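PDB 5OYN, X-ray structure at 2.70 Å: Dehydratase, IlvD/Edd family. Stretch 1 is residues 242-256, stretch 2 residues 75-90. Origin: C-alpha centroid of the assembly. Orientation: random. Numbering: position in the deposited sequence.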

# COMPACT_ATOMS: atom_id res chain seq x y z
N GLU A 242 -2.18 17.30 -10.73
CA GLU A 242 -2.17 18.57 -10.01
C GLU A 242 -2.50 18.35 -8.54
O GLU A 242 -1.88 18.96 -7.66
CB GLU A 242 -3.18 19.55 -10.60
CG GLU A 242 -2.64 20.53 -11.61
CD GLU A 242 -3.75 21.41 -12.19
OE1 GLU A 242 -4.27 21.08 -13.29
OE2 GLU A 242 -4.12 22.43 -11.55
N ARG A 243 -3.46 17.47 -8.26
CA ARG A 243 -3.86 17.22 -6.88
C ARG A 243 -2.72 16.61 -6.08
O ARG A 243 -2.51 16.97 -4.91
CB ARG A 243 -5.07 16.29 -6.85
CG ARG A 243 -5.34 15.73 -5.49
CD ARG A 243 -5.70 16.81 -4.48
NE ARG A 243 -6.88 17.57 -4.88
CZ ARG A 243 -7.15 18.81 -4.47
NH1 ARG A 243 -6.33 19.43 -3.63
NH2 ARG A 243 -8.26 19.42 -4.87
N GLY A 244 -1.97 15.68 -6.67
CA GLY A 244 -0.87 15.08 -5.95
C GLY A 244 0.30 16.03 -5.81
O GLY A 244 1.02 15.99 -4.81
N GLN A 245 0.51 16.88 -6.82
CA GLN A 245 1.47 17.96 -6.66
C GLN A 245 1.05 18.90 -5.54
O GLN A 245 1.87 19.29 -4.69
CB GLN A 245 1.61 18.71 -7.97
CG GLN A 245 2.42 17.92 -8.94
CD GLN A 245 2.30 18.45 -10.32
OE1 GLN A 245 1.37 19.19 -10.64
NE2 GLN A 245 3.25 18.08 -11.18
N MET A 246 -0.22 19.27 -5.51
CA MET A 246 -0.70 20.13 -4.44
C MET A 246 -0.51 19.46 -3.09
O MET A 246 -0.18 20.11 -2.09
CB MET A 246 -2.16 20.50 -4.68
CG MET A 246 -2.81 21.18 -3.50
SD MET A 246 -2.24 22.89 -3.36
CE MET A 246 -2.65 23.56 -4.97
N ALA A 247 -0.71 18.14 -3.04
CA ALA A 247 -0.55 17.44 -1.77
C ALA A 247 0.89 17.52 -1.29
O ALA A 247 1.14 17.69 -0.09
CB ALA A 247 -1.01 15.99 -1.91
N TYR A 248 1.84 17.44 -2.21
CA TYR A 248 3.25 17.61 -1.86
C TYR A 248 3.52 19.01 -1.31
O TYR A 248 4.07 19.16 -0.21
CB TYR A 248 4.12 17.35 -3.09
CG TYR A 248 5.59 17.58 -2.88
CD1 TYR A 248 6.39 16.63 -2.22
CD2 TYR A 248 6.21 18.73 -3.35
CE1 TYR A 248 7.75 16.83 -2.04
CE2 TYR A 248 7.56 18.93 -3.17
CZ TYR A 248 8.33 17.98 -2.52
OH TYR A 248 9.67 18.22 -2.35
N LYS A 249 3.12 20.05 -2.05
CA LYS A 249 3.40 21.41 -1.61
C LYS A 249 2.72 21.72 -0.28
O LYS A 249 3.28 22.45 0.55
CB LYS A 249 3.00 22.41 -2.69
CG LYS A 249 4.11 22.53 -3.74
CD LYS A 249 3.54 22.79 -5.13
CE LYS A 249 4.63 22.66 -6.20
NZ LYS A 249 4.11 22.37 -7.60
N THR A 250 1.55 21.13 -0.03
CA THR A 250 0.93 21.30 1.28
C THR A 250 1.78 20.67 2.37
O THR A 250 1.88 21.20 3.48
CB THR A 250 -0.47 20.71 1.27
OG1 THR A 250 -1.27 21.39 0.29
CG2 THR A 250 -1.11 20.88 2.63
N GLY A 251 2.44 19.55 2.06
CA GLY A 251 3.30 18.93 3.06
C GLY A 251 4.53 19.77 3.36
O GLY A 251 4.95 19.89 4.51
N GLN A 252 5.12 20.35 2.32
CA GLN A 252 6.18 21.34 2.51
C GLN A 252 5.71 22.51 3.37
O GLN A 252 6.39 22.92 4.32
CB GLN A 252 6.66 21.85 1.15
CG GLN A 252 7.90 21.19 0.69
CD GLN A 252 8.23 21.58 -0.71
OE1 GLN A 252 7.37 22.07 -1.45
NE2 GLN A 252 9.49 21.38 -1.11
N ARG A 253 4.54 23.06 3.05
CA ARG A 253 4.12 24.29 3.70
C ARG A 253 3.82 24.08 5.18
O ARG A 253 3.96 25.02 5.97
CB ARG A 253 2.90 24.86 2.99
CG ARG A 253 2.45 26.19 3.52
CD ARG A 253 3.61 27.17 3.55
NE ARG A 253 3.25 28.40 4.23
CZ ARG A 253 4.09 29.40 4.47
NH1 ARG A 253 5.36 29.31 4.09
NH2 ARG A 253 3.66 30.49 5.10
N ILE A 254 3.40 22.89 5.58
CA ILE A 254 2.91 22.75 6.95
C ILE A 254 4.07 22.78 7.93
O ILE A 254 3.89 23.15 9.09
CB ILE A 254 2.05 21.48 7.12
CG1 ILE A 254 1.32 21.47 8.47
CG2 ILE A 254 2.90 20.22 6.99
CD1 ILE A 254 0.72 22.78 8.91
N VAL A 255 5.28 22.40 7.50
CA VAL A 255 6.39 22.50 8.44
C VAL A 255 6.79 23.97 8.61
O VAL A 255 7.09 24.42 9.72
CB VAL A 255 7.58 21.61 8.01
CG1 VAL A 255 7.11 20.20 7.72
CG2 VAL A 255 8.29 22.17 6.84
N ASP A 256 6.75 24.75 7.51
CA ASP A 256 6.92 26.19 7.60
C ASP A 256 5.96 26.80 8.63
O ASP A 256 6.37 27.53 9.53
CB ASP A 256 6.68 26.83 6.23
CG ASP A 256 7.86 26.68 5.30
OD1 ASP A 256 9.01 26.53 5.78
OD2 ASP A 256 7.63 26.73 4.06
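Stretch 2 75-90: DLVQRVRDGIRDAGGI

Stretch 2 is mostly helix, entered from earlier in the chain and kinked near Gln 78 and Arg 79; it runs in the same general sense as helix 242-256 and crosses it at -39°, the axes closing to 6.4 Å. Glycine permits that closeness: Gly 251 CA and Gly 83 CA lie 4.0 Å apart, and an ideal CB on Gly 83 would clash with Tyr 248 O, one on Gly 251 with Val 80 O. The backbones, brought this close, make a CA-H...O contact, Gly 83 CA to Tyr 248 O, 3.4 Å.

The CA-to-CB bond of Tyr 248 points sideways to stretch 2; chi1 t (177°) lays the ring along it as a knob among Arg 79, Asp 82, Gly 83 and Asp 86. Its OH donates a very short hydrogen bond, 2.5 Å, to OD2 of Asp 86, whose m rotamer (-83°) brings the carboxylate to the ring edge. Arg 79, m at chi1, chi2 and chi3, runs forward along its helix so that Tyr 248 CD1 lies over one guanidinium face, 3.6 Å from NH2, while NH1 bridges to Asp 82 OD2 at 3.1 Å.

Ala 247 CB meets Arg 79 CB at 3.7 Å. Val 255, chi1 m, sets CG2 3.3 Å from Ala 87 CB. Gly 88, with positive phi, is first to leave helical phi/psi, in a Schellman motif.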

# COMPACT_ATOMS: atom_id res chain seq x y z
N ASP A 75 -4.06 7.47 -1.46
CA ASP A 75 -2.92 7.62 -2.35
C ASP A 75 -2.23 8.96 -2.19
O ASP A 75 -0.99 9.02 -2.32
CB ASP A 75 -3.36 7.40 -3.81
CG ASP A 75 -2.17 7.11 -4.76
OD1 ASP A 75 -2.14 6.02 -5.41
OD2 ASP A 75 -1.28 7.99 -4.88
N LEU A 76 -2.96 10.04 -1.87
CA LEU A 76 -2.30 11.34 -1.75
C LEU A 76 -1.49 11.47 -0.48
O LEU A 76 -0.57 12.30 -0.43
CB LEU A 76 -3.30 12.49 -1.76
CG LEU A 76 -4.19 12.73 -2.95
CD1 LEU A 76 -5.15 13.86 -2.56
CD2 LEU A 76 -3.36 13.09 -4.16
N VAL A 77 -1.81 10.69 0.56
CA VAL A 77 -1.10 10.82 1.83
C VAL A 77 0.39 10.66 1.61
O VAL A 77 1.19 11.31 2.29
CB VAL A 77 -1.64 9.82 2.86
CG1 VAL A 77 -1.30 8.37 2.45
CG2 VAL A 77 -1.11 10.15 4.24
N GLN A 78 0.80 9.82 0.65
CA GLN A 78 2.22 9.62 0.36
C GLN A 78 2.88 10.90 -0.13
O GLN A 78 4.04 11.17 0.19
CB GLN A 78 2.40 8.50 -0.67
CG GLN A 78 3.74 7.75 -0.57
CD GLN A 78 4.29 7.66 0.88
OE1 GLN A 78 5.40 8.16 1.17
NE2 GLN A 78 3.52 7.02 1.78
N ARG A 79 2.18 11.67 -0.96
CA ARG A 79 2.70 12.96 -1.41
C ARG A 79 2.86 13.92 -0.24
O ARG A 79 3.84 14.67 -0.16
CB ARG A 79 1.77 13.56 -2.47
CG ARG A 79 1.87 12.94 -3.86
CD ARG A 79 3.31 12.61 -4.17
NE ARG A 79 3.97 13.73 -4.81
CZ ARG A 79 5.28 13.94 -4.75
NH1 ARG A 79 6.08 13.09 -4.10
NH2 ARG A 79 5.79 15.00 -5.37
N VAL A 80 1.90 13.91 0.68
CA VAL A 80 2.00 14.77 1.85
C VAL A 80 3.22 14.39 2.68
O VAL A 80 3.96 15.27 3.15
CB VAL A 80 0.73 14.68 2.70
CG1 VAL A 80 0.85 15.60 3.90
CG2 VAL A 80 -0.45 15.03 1.87
N ARG A 81 3.43 13.09 2.90
CA ARG A 81 4.61 12.61 3.62
C ARG A 81 5.89 13.09 2.95
O ARG A 81 6.83 13.53 3.62
CB ARG A 81 4.60 11.08 3.71
CG ARG A 81 3.65 10.54 4.77
CD ARG A 81 3.80 9.04 5.02
NE ARG A 81 4.87 8.75 5.97
CZ ARG A 81 6.12 8.42 5.63
NH1 ARG A 81 6.48 8.31 4.35
NH2 ARG A 81 7.03 8.17 6.57
N ASP A 82 5.92 13.05 1.62
CA ASP A 82 7.12 13.46 0.92
C ASP A 82 7.35 14.95 1.09
O ASP A 82 8.50 15.39 1.28
CB ASP A 82 7.02 13.07 -0.56
CG ASP A 82 7.31 11.57 -0.80
OD1 ASP A 82 7.56 10.81 0.17
OD2 ASP A 82 7.28 11.16 -1.98
N GLY A 83 6.28 15.75 1.07
CA GLY A 83 6.44 17.18 1.29
C GLY A 83 7.01 17.48 2.66
O GLY A 83 8.00 18.20 2.79
N ILE A 84 6.39 16.91 3.70
CA ILE A 84 6.86 17.08 5.08
C ILE A 84 8.33 16.71 5.22
O ILE A 84 9.09 17.40 5.90
CB ILE A 84 5.99 16.23 6.02
CG1 ILE A 84 4.55 16.73 6.01
CG2 ILE A 84 6.61 16.17 7.41
CD1 ILE A 84 3.59 15.80 6.75
N ARG A 85 8.75 15.61 4.60
CA ARG A 85 10.12 15.15 4.82
C ARG A 85 11.14 15.99 4.06
O ARG A 85 12.24 16.25 4.58
CB ARG A 85 10.26 13.67 4.45
CG ARG A 85 10.43 12.83 5.69
CD ARG A 85 10.39 11.37 5.42
NE ARG A 85 9.76 10.65 6.52
CZ ARG A 85 10.33 10.41 7.69
NH1 ARG A 85 11.57 10.82 7.92
NH2 ARG A 85 9.67 9.74 8.64
N ASP A 86 10.83 16.40 2.83
CA ASP A 86 11.76 17.28 2.12
C ASP A 86 11.98 18.55 2.90
O ASP A 86 13.10 19.07 2.98
CB ASP A 86 11.23 17.60 0.72
CG ASP A 86 11.54 16.52 -0.29
OD1 ASP A 86 11.81 15.36 0.13
OD2 ASP A 86 11.53 16.82 -1.51
N ALA A 87 10.92 19.03 3.53
CA ALA A 87 10.92 20.32 4.18
C ALA A 87 11.40 20.25 5.63
O ALA A 87 11.59 21.30 6.25
CB ALA A 87 9.51 20.93 4.09
N GLY A 88 11.57 19.06 6.17
CA GLY A 88 12.23 18.88 7.45
C GLY A 88 11.37 18.51 8.64
O GLY A 88 11.82 18.71 9.77
N GLY A 89 10.17 17.99 8.44
CA GLY A 89 9.36 17.46 9.51
C GLY A 89 9.31 15.93 9.48
O GLY A 89 9.88 15.26 8.62
N ILE A 90 8.60 15.40 10.46
CA ILE A 90 8.39 13.96 10.62
C ILE A 90 6.89 13.71 10.53
O ILE A 90 6.14 14.17 11.39
CB ILE A 90 8.96 13.44 11.95
CG1 ILE A 90 10.45 13.75 12.07
CG2 ILE A 90 8.69 11.96 12.11
CD1 ILE A 90 11.34 12.86 11.22